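Local coordinates for hypothetical protein (Pseudomonas aeruginosa, PDB 4HSP) that is of unknown function but belongs to the DUF3299 family of the OB clan and is probably exported by way of a signal peptide, at residues Leu6-Leu11 and Ser94-Tyr99; Gly54-Leu59 and Glu118-Val123. One frame throughout, in Å; residues are numbered along the deposited sequence.

Contact 1 (Leu6-Leu11 with Ser94-Tyr99) and contact 2 (Gly54-Leu59 with Glu118-Val123) reach the same mixed sheet. Their centres lie about 11 Å apart. Their segments alternate along the chain. Leu6 N is 2.8 Å from Lys58 O, a probable hydrogen bond between the two contacts. Side chains also meet: Leu6 CD1 is 3.7 Å from Ala57 CB, and Val98 CG2 is 3.7 Å from Leu59 CD2. The touching residues of contact 1 are all buried, whereas contact 2 is partly exposed. The function is unknown. The ethanediol molecules near contact 1 and the sulfate at contact 2 probably come from the crystallisation liquor.

Contact 1. Residues Leu6-Leu11 and Ser94-Tyr99; sequences LTWSQL and SNQIVY. With EDO (1,2-ethanediol), chain D; EDO (1,2-ethanediol), chain C.
A short 3-10 turn, residues 8-11, packs against the segment that leads into strand 98-102. The mixed sheet of this chain is consistent with an OB-like barrel, and the turn follows strand 4-5, which runs parallel to strand 55-68. The polar part is carried by the Gln96 amide and Trp8 O. The amide points its NE2 at Trp8 O, 2.8 Å away, in an almost straight bond (168° at the hydrogen). The approach is from above the carbonyl plane, while Trp8 O lies in the plane of the Gln96 amide. NE2 also donates to its own neighbour, Asn95 O, at 3.0 Å. Both partners lie near the amide plane, so the two bonds fix its rotation about the last torsion (chi3). The side chain reaches Trp8 O by bending at its second torsion (chi2 -71°). Trp8 O is gripped twice, since Leu11 N of the turn donates to it as well.

The apolar part is built on Trp8. Its ring meets the backbone of Gln96 obliquely, with CZ3 3.4 Å from Gln96 C. The outer corner of the same ring, CH2, meets Val98 CG2 at 4.1 Å. The indole NE1 bonds elsewhere, to Pro60 O. Leu11 adds a second apolar touch: its CD2 is 4.2 Å from the same Val98 CG2, and the two side chains cross at about a right angle. Tyr135 and Met137 of strand 132-144 also pack on Val98, and Tyr135 OH bonds to Leu11 O. Leu23 of the second subunit packs on Trp8.

Away from Gln96, the start of the turn is tied by Thr7 N to Gln10 OE1. Closer in, Leu11 CB rests 3.3 Å from Asn95 O, the same carbonyl oxygen that Gln96 NE2 uses.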
loop_
_atom_site.group_PDB
_atom_site.type_symbol
_atom_site.label_atom_id
_atom_site.label_comp_id
_atom_site.label_asym_id
_atom_site.label_seq_id
_atom_site.Cartn_x
_atom_site.Cartn_y
_atom_site.Cartn_z
ATOM N N LEU A 6 -27.251 5.201 1.305
ATOM C CA LEU A 6 -27.423 4.300 2.437
ATOM C C LEU A 6 -26.269 4.442 3.415
ATOM O O LEU A 6 -25.203 4.926 3.050
ATOM C CB LEU A 6 -27.501 2.836 1.951
ATOM C CG LEU A 6 -28.659 2.441 1.003
ATOM C CD1 LEU A 6 -28.568 0.948 0.675
ATOM C CD2 LEU A 6 -30.021 2.775 1.610
ATOM N N THR A 7 -26.506 4.057 4.676
ATOM C CA THR A 7 -25.488 3.925 5.713
ATOM C C THR A 7 -25.402 2.434 5.967
ATOM O O THR A 7 -26.367 1.725 5.684
ATOM C CB THR A 7 -25.813 4.733 6.967
ATOM O OG1 THR A 7 -26.905 4.116 7.663
ATOM C CG2 THR A 7 -26.078 6.219 6.682
ATOM N N TRP A 8 -24.300 1.943 6.550
ATOM C CA TRP A 8 -24.206 0.527 6.850
ATOM C C TRP A 8 -25.240 0.084 7.877
ATOM O O TRP A 8 -25.690 -1.046 7.792
ATOM C CB TRP A 8 -22.799 0.175 7.309
ATOM C CG TRP A 8 -21.859 0.150 6.143
ATOM C CD1 TRP A 8 -21.077 1.179 5.697
ATOM C CD2 TRP A 8 -21.766 -0.882 5.157
ATOM N NE1 TRP A 8 -20.398 0.795 4.563
ATOM C CE2 TRP A 8 -20.777 -0.481 4.228
ATOM C CE3 TRP A 8 -22.351 -2.149 5.018
ATOM C CZ2 TRP A 8 -20.364 -1.306 3.172
ATOM C CZ3 TRP A 8 -21.954 -2.957 3.965
ATOM C CH2 TRP A 8 -20.979 -2.533 3.050
ATOM N N SER A 9 -25.655 0.968 8.795
ATOM C CA SER A 9 -26.653 0.640 9.825
ATOM C C SER A 9 -28.049 0.416 9.234
ATOM O O SER A 9 -28.852 -0.254 9.879
ATOM C CB SER A 9 -26.717 1.715 10.910
ATOM O OG SER A 9 -27.018 2.986 10.361
ATOM N N GLN A 10 -28.335 0.951 8.008
ATOM C CA GLN A 10 -29.628 0.772 7.323
ATOM C C GLN A 10 -29.720 -0.640 6.698
ATOM O O GLN A 10 -30.787 -1.048 6.230
ATOM C CB GLN A 10 -29.840 1.838 6.249
ATOM C CG GLN A 10 -30.099 3.248 6.772
ATOM C CD GLN A 10 -30.212 4.218 5.627
ATOM O OE1 GLN A 10 -29.255 4.883 5.246
ATOM N NE2 GLN A 10 -31.366 4.274 5.008
ATOM N N LEU A 11 -28.604 -1.394 6.725
ATOM C CA LEU A 11 -28.548 -2.737 6.171
ATOM C C LEU A 11 -28.813 -3.769 7.256
ATOM O O LEU A 11 -28.901 -4.952 6.953
ATOM C CB LEU A 11 -27.184 -2.967 5.485
ATOM C CG LEU A 11 -27.097 -2.688 3.978
ATOM C CD1 LEU A 11 -27.553 -1.249 3.614
ATOM C CD2 LEU A 11 -25.713 -2.987 3.472
ATOM N N SER A 94 -22.825 -11.016 7.393
ATOM C CA SER A 94 -23.263 -11.034 5.982
ATOM C C SER A 94 -24.214 -9.881 5.592
ATOM O O SER A 94 -24.462 -9.671 4.398
ATOM C CB SER A 94 -23.900 -12.372 5.633
ATOM O OG SER A 94 -24.976 -12.665 6.500
ATOM N N ASN A 95 -24.728 -9.137 6.573
ATOM C CA ASN A 95 -25.621 -8.003 6.316
ATOM C C ASN A 95 -24.825 -6.692 6.414
ATOM O O ASN A 95 -25.404 -5.606 6.421
ATOM C CB ASN A 95 -26.850 -8.019 7.230
ATOM C CG ASN A 95 -26.586 -7.974 8.712
ATOM O OD1 ASN A 95 -25.442 -7.976 9.173
ATOM N ND2 ASN A 95 -27.658 -7.976 9.504
ATOM N N GLN A 96 -23.483 -6.819 6.446
ATOM C CA GLN A 96 -22.511 -5.723 6.458
ATOM C C GLN A 96 -21.494 -5.987 5.321
ATOM O O GLN A 96 -20.340 -5.588 5.384
ATOM C CB GLN A 96 -21.843 -5.553 7.857
ATOM C CG GLN A 96 -22.796 -5.115 9.001
ATOM C CD GLN A 96 -23.282 -3.682 8.906
ATOM O OE1 GLN A 96 -22.707 -2.770 9.513
ATOM N NE2 GLN A 96 -24.382 -3.453 8.179
ATOM N N ILE A 97 -21.964 -6.679 4.268
ATOM C CA ILE A 97 -21.213 -7.011 3.050
ATOM C C ILE A 97 -22.161 -6.932 1.851
ATOM O O ILE A 97 -23.280 -7.428 1.919
ATOM C CB ILE A 97 -20.507 -8.413 3.076
ATOM C CG1 ILE A 97 -19.792 -8.716 4.422
ATOM C CG2 ILE A 97 -19.558 -8.572 1.858
ATOM C CD1 ILE A 97 -18.977 -10.039 4.480
ATOM N N VAL A 98 -21.689 -6.330 0.757
ATOM C CA VAL A 98 -22.352 -6.282 -0.540
ATOM C C VAL A 98 -21.420 -6.950 -1.579
ATOM O O VAL A 98 -20.265 -6.547 -1.710
ATOM C CB VAL A 98 -22.734 -4.834 -0.972
ATOM C CG1 VAL A 98 -23.547 -4.841 -2.260
ATOM C CG2 VAL A 98 -23.478 -4.095 0.142
ATOM N N TYR A 99 -21.921 -7.958 -2.302
ATOM C CA TYR A 99 -21.209 -8.570 -3.425
ATOM C C TYR A 99 -21.489 -7.672 -4.640
ATOM O O TYR A 99 -22.642 -7.534 -5.059
ATOM C CB TYR A 99 -21.684 -10.015 -3.648
ATOM C CG TYR A 99 -20.889 -10.823 -4.651
ATOM C CD1 TYR A 99 -21.108 -10.687 -6.021
ATOM C CD2 TYR A 99 -20.006 -11.820 -4.229
ATOM C CE1 TYR A 99 -20.403 -11.456 -6.951
ATOM C CE2 TYR A 99 -19.312 -12.613 -5.146
ATOM C CZ TYR A 99 -19.507 -12.423 -6.509
ATOM O OH TYR A 99 -18.818 -13.209 -7.408
HETATM C C1 EDO D . -27.808 9.381 4.209
HETATM O O1 EDO D . -28.448 10.609 3.915
HETATM C C2 EDO D . -28.648 8.583 5.224
HETATM O O2 EDO D . -29.310 7.522 4.554
HETATM C C1 EDO C . -33.076 5.309 1.466
HETATM O O1 EDO C . -32.336 6.174 2.354
HETATM C C2 EDO C . -33.960 4.265 2.231
HETATM O O2 EDO C . -34.573 3.344 1.315
#

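Contact 2. Residues Gly54-Leu59 and Glu118-Val123; sequences GIEAKL and EGTFKV. With SO4 (sulfate ion), chain B.
The first part of strand 55-68 and the segment around strand 120-122 pair antiparallel, though their short axes stand nearly at right angles as the chain turns a corner at Gly119. The tight side faces inward. Ala57 CB sits 3.8 Å from Phe121 CB, and Ile55 lies beside Phe121. Phe121 CG is anti to the backbone N (chi1 -165°), and its ring continues away from strand 55-68 to meet the ring of Tyr135. Met137 and Val98 also pack on Phe121.

Ala57 N donates to Gly119 O at 2.9 Å, and Gly119 N returns a bond to Ala57 O at 3.0 Å. At the other end Gly54 and Ile55 both face Phe121, forming a G1 beta bulge. Gly54 takes the positive phi (89°) that glycine tolerates best. Its N reaches Phe121 O at 2.7 Å by a bent bond (136°), whereas Phe121 N runs nearly along the carbonyl axis of Ile55 O.

The opposite face is looser and partly exposed. Lys58 and Glu118 lie alongside, CG to CG at 3.7 Å, but Lys58 NZ stays 4.7 Å from Glu118 OE2. Lys58 makes a cation-pi contact with Trp116. The Glu56 chain bends at chi2 and brings OE1 to Thr120 OG1, a likely hydrogen bond of 3.2 Å. On the edge turned away from Glu118-Val123, Glu56 N donates to sulfate O2 at 3.1 Å; Arg4 NH1 also holds that ion.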
loop_
_atom_site.group_PDB
_atom_site.type_symbol
_atom_site.label_atom_id
_atom_site.label_comp_id
_atom_site.label_asym_id
_atom_site.label_seq_id
_atom_site.Cartn_x
_atom_site.Cartn_y
_atom_site.Cartn_z
ATOM N N GLY A 54 -34.205 -4.111 -5.058
ATOM C CA GLY A 54 -34.515 -3.447 -6.321
ATOM C C GLY A 54 -34.272 -1.959 -6.385
ATOM O O GLY A 54 -34.509 -1.355 -7.425
ATOM N N ILE A 55 -33.798 -1.341 -5.304
ATOM C CA ILE A 55 -33.606 0.118 -5.334
ATOM C C ILE A 55 -32.269 0.488 -6.016
ATOM O O ILE A 55 -31.394 -0.363 -6.178
ATOM C CB ILE A 55 -33.717 0.752 -3.900
ATOM C CG1 ILE A 55 -32.462 0.476 -3.040
ATOM C CG2 ILE A 55 -35.046 0.376 -3.178
ATOM C CD1 ILE A 55 -32.313 1.350 -1.881
ATOM N N GLU A 56 -32.136 1.764 -6.414
ATOM C CA GLU A 56 -30.901 2.362 -6.920
ATOM C C GLU A 56 -30.240 2.931 -5.676
ATOM O O GLU A 56 -30.794 3.834 -5.059
ATOM C CB GLU A 56 -31.208 3.434 -8.000
ATOM C CG GLU A 56 -30.222 3.507 -9.158
ATOM C CD GLU A 56 -30.052 2.250 -10.000
ATOM O OE1 GLU A 56 -31.034 1.484 -10.155
ATOM O OE2 GLU A 56 -28.932 2.049 -10.527
ATOM N N ALA A 57 -29.144 2.339 -5.222
ATOM C CA ALA A 57 -28.515 2.764 -3.957
ATOM C C ALA A 57 -27.078 3.250 -4.128
ATOM O O ALA A 57 -26.470 3.040 -5.167
ATOM C CB ALA A 57 -28.558 1.628 -2.942
ATOM N N LYS A 58 -26.556 3.915 -3.096
ATOM C CA LYS A 58 -25.202 4.471 -3.027
ATOM C C LYS A 58 -24.680 4.193 -1.610
ATOM O O LYS A 58 -25.305 4.562 -0.613
ATOM C CB LYS A 58 -25.259 5.966 -3.370
ATOM C CG LYS A 58 -23.970 6.749 -3.249
ATOM C CD LYS A 58 -24.324 8.232 -3.210
ATOM C CE LYS A 58 -23.141 9.138 -3.386
ATOM N NZ LYS A 58 -23.546 10.558 -3.251
ATOM N N LEU A 59 -23.576 3.491 -1.521
ATOM C CA LEU A 59 -23.026 3.113 -0.226
ATOM C C LEU A 59 -21.509 3.329 -0.189
ATOM O O LEU A 59 -20.853 3.063 -1.205
ATOM C CB LEU A 59 -23.380 1.628 -0.034
ATOM C CG LEU A 59 -23.231 0.940 1.308
ATOM C CD1 LEU A 59 -24.019 1.636 2.425
ATOM C CD2 LEU A 59 -23.697 -0.500 1.168
ATOM N N GLU A 118 -22.314 3.045 -6.444
ATOM C CA GLU A 118 -23.694 3.320 -6.864
ATOM C C GLU A 118 -24.147 2.264 -7.831
ATOM O O GLU A 118 -23.383 1.901 -8.728
ATOM C CB GLU A 118 -23.799 4.694 -7.572
ATOM C CG GLU A 118 -23.238 5.867 -6.783
ATOM C CD GLU A 118 -23.235 7.203 -7.500
ATOM O OE1 GLU A 118 -24.055 7.381 -8.429
ATOM O OE2 GLU A 118 -22.432 8.083 -7.112
ATOM N N GLY A 119 -25.404 1.856 -7.738
ATOM C CA GLY A 119 -25.973 0.898 -8.686
ATOM C C GLY A 119 -27.258 0.252 -8.231
ATOM O O GLY A 119 -27.817 0.649 -7.222
ATOM N N THR A 120 -27.745 -0.739 -8.978
ATOM C CA THR A 120 -28.966 -1.480 -8.642
ATOM C C THR A 120 -28.640 -2.390 -7.465
ATOM O O THR A 120 -27.679 -3.169 -7.515
ATOM C CB THR A 120 -29.509 -2.237 -9.876
ATOM O OG1 THR A 120 -29.631 -1.312 -10.962
ATOM C CG2 THR A 120 -30.854 -2.919 -9.604
ATOM N N PHE A 121 -29.437 -2.265 -6.404
ATOM C CA PHE A 121 -29.276 -2.958 -5.143
ATOM C C PHE A 121 -30.289 -4.079 -4.998
ATOM O O PHE A 121 -31.482 -3.836 -5.058
ATOM C CB PHE A 121 -29.413 -1.937 -4.000
ATOM C CG PHE A 121 -28.928 -2.405 -2.652
ATOM C CD1 PHE A 121 -27.580 -2.370 -2.332
ATOM C CD2 PHE A 121 -29.817 -2.877 -1.702
ATOM C CE1 PHE A 121 -27.136 -2.769 -1.070
ATOM C CE2 PHE A 121 -29.365 -3.318 -0.455
ATOM C CZ PHE A 121 -28.034 -3.236 -0.137
ATOM N N LYS A 122 -29.806 -5.293 -4.737
ATOM C CA LYS A 122 -30.593 -6.519 -4.583
ATOM C C LYS A 122 -30.385 -7.179 -3.226
ATOM O O LYS A 122 -29.253 -7.273 -2.743
ATOM C CB LYS A 122 -30.169 -7.551 -5.660
ATOM C CG LYS A 122 -30.912 -7.542 -6.967
ATOM C CD LYS A 122 -30.616 -8.870 -7.690
ATOM C CE LYS A 122 -31.798 -9.824 -7.704
ATOM N NZ LYS A 122 -32.143 -10.350 -6.351
ATOM N N VAL A 123 -31.456 -7.735 -2.675
ATOM C CA VAL A 123 -31.437 -8.494 -1.430
ATOM C C VAL A 123 -31.460 -9.955 -1.879
ATOM O O VAL A 123 -32.525 -10.545 -2.100
ATOM C CB VAL A 123 -32.583 -8.093 -0.465
ATOM C CG1 VAL A 123 -32.523 -8.921 0.806
ATOM C CG2 VAL A 123 -32.522 -6.605 -0.128
HETATM S S SO4 B . -35.924 3.202 -6.828
HETATM O O1 SO4 B . -35.247 3.951 -7.891
HETATM O O2 SO4 B . -34.931 3.015 -5.788
HETATM O O3 SO4 B . -37.041 3.947 -6.234
HETATM O O4 SO4 B . -36.392 1.924 -7.372
#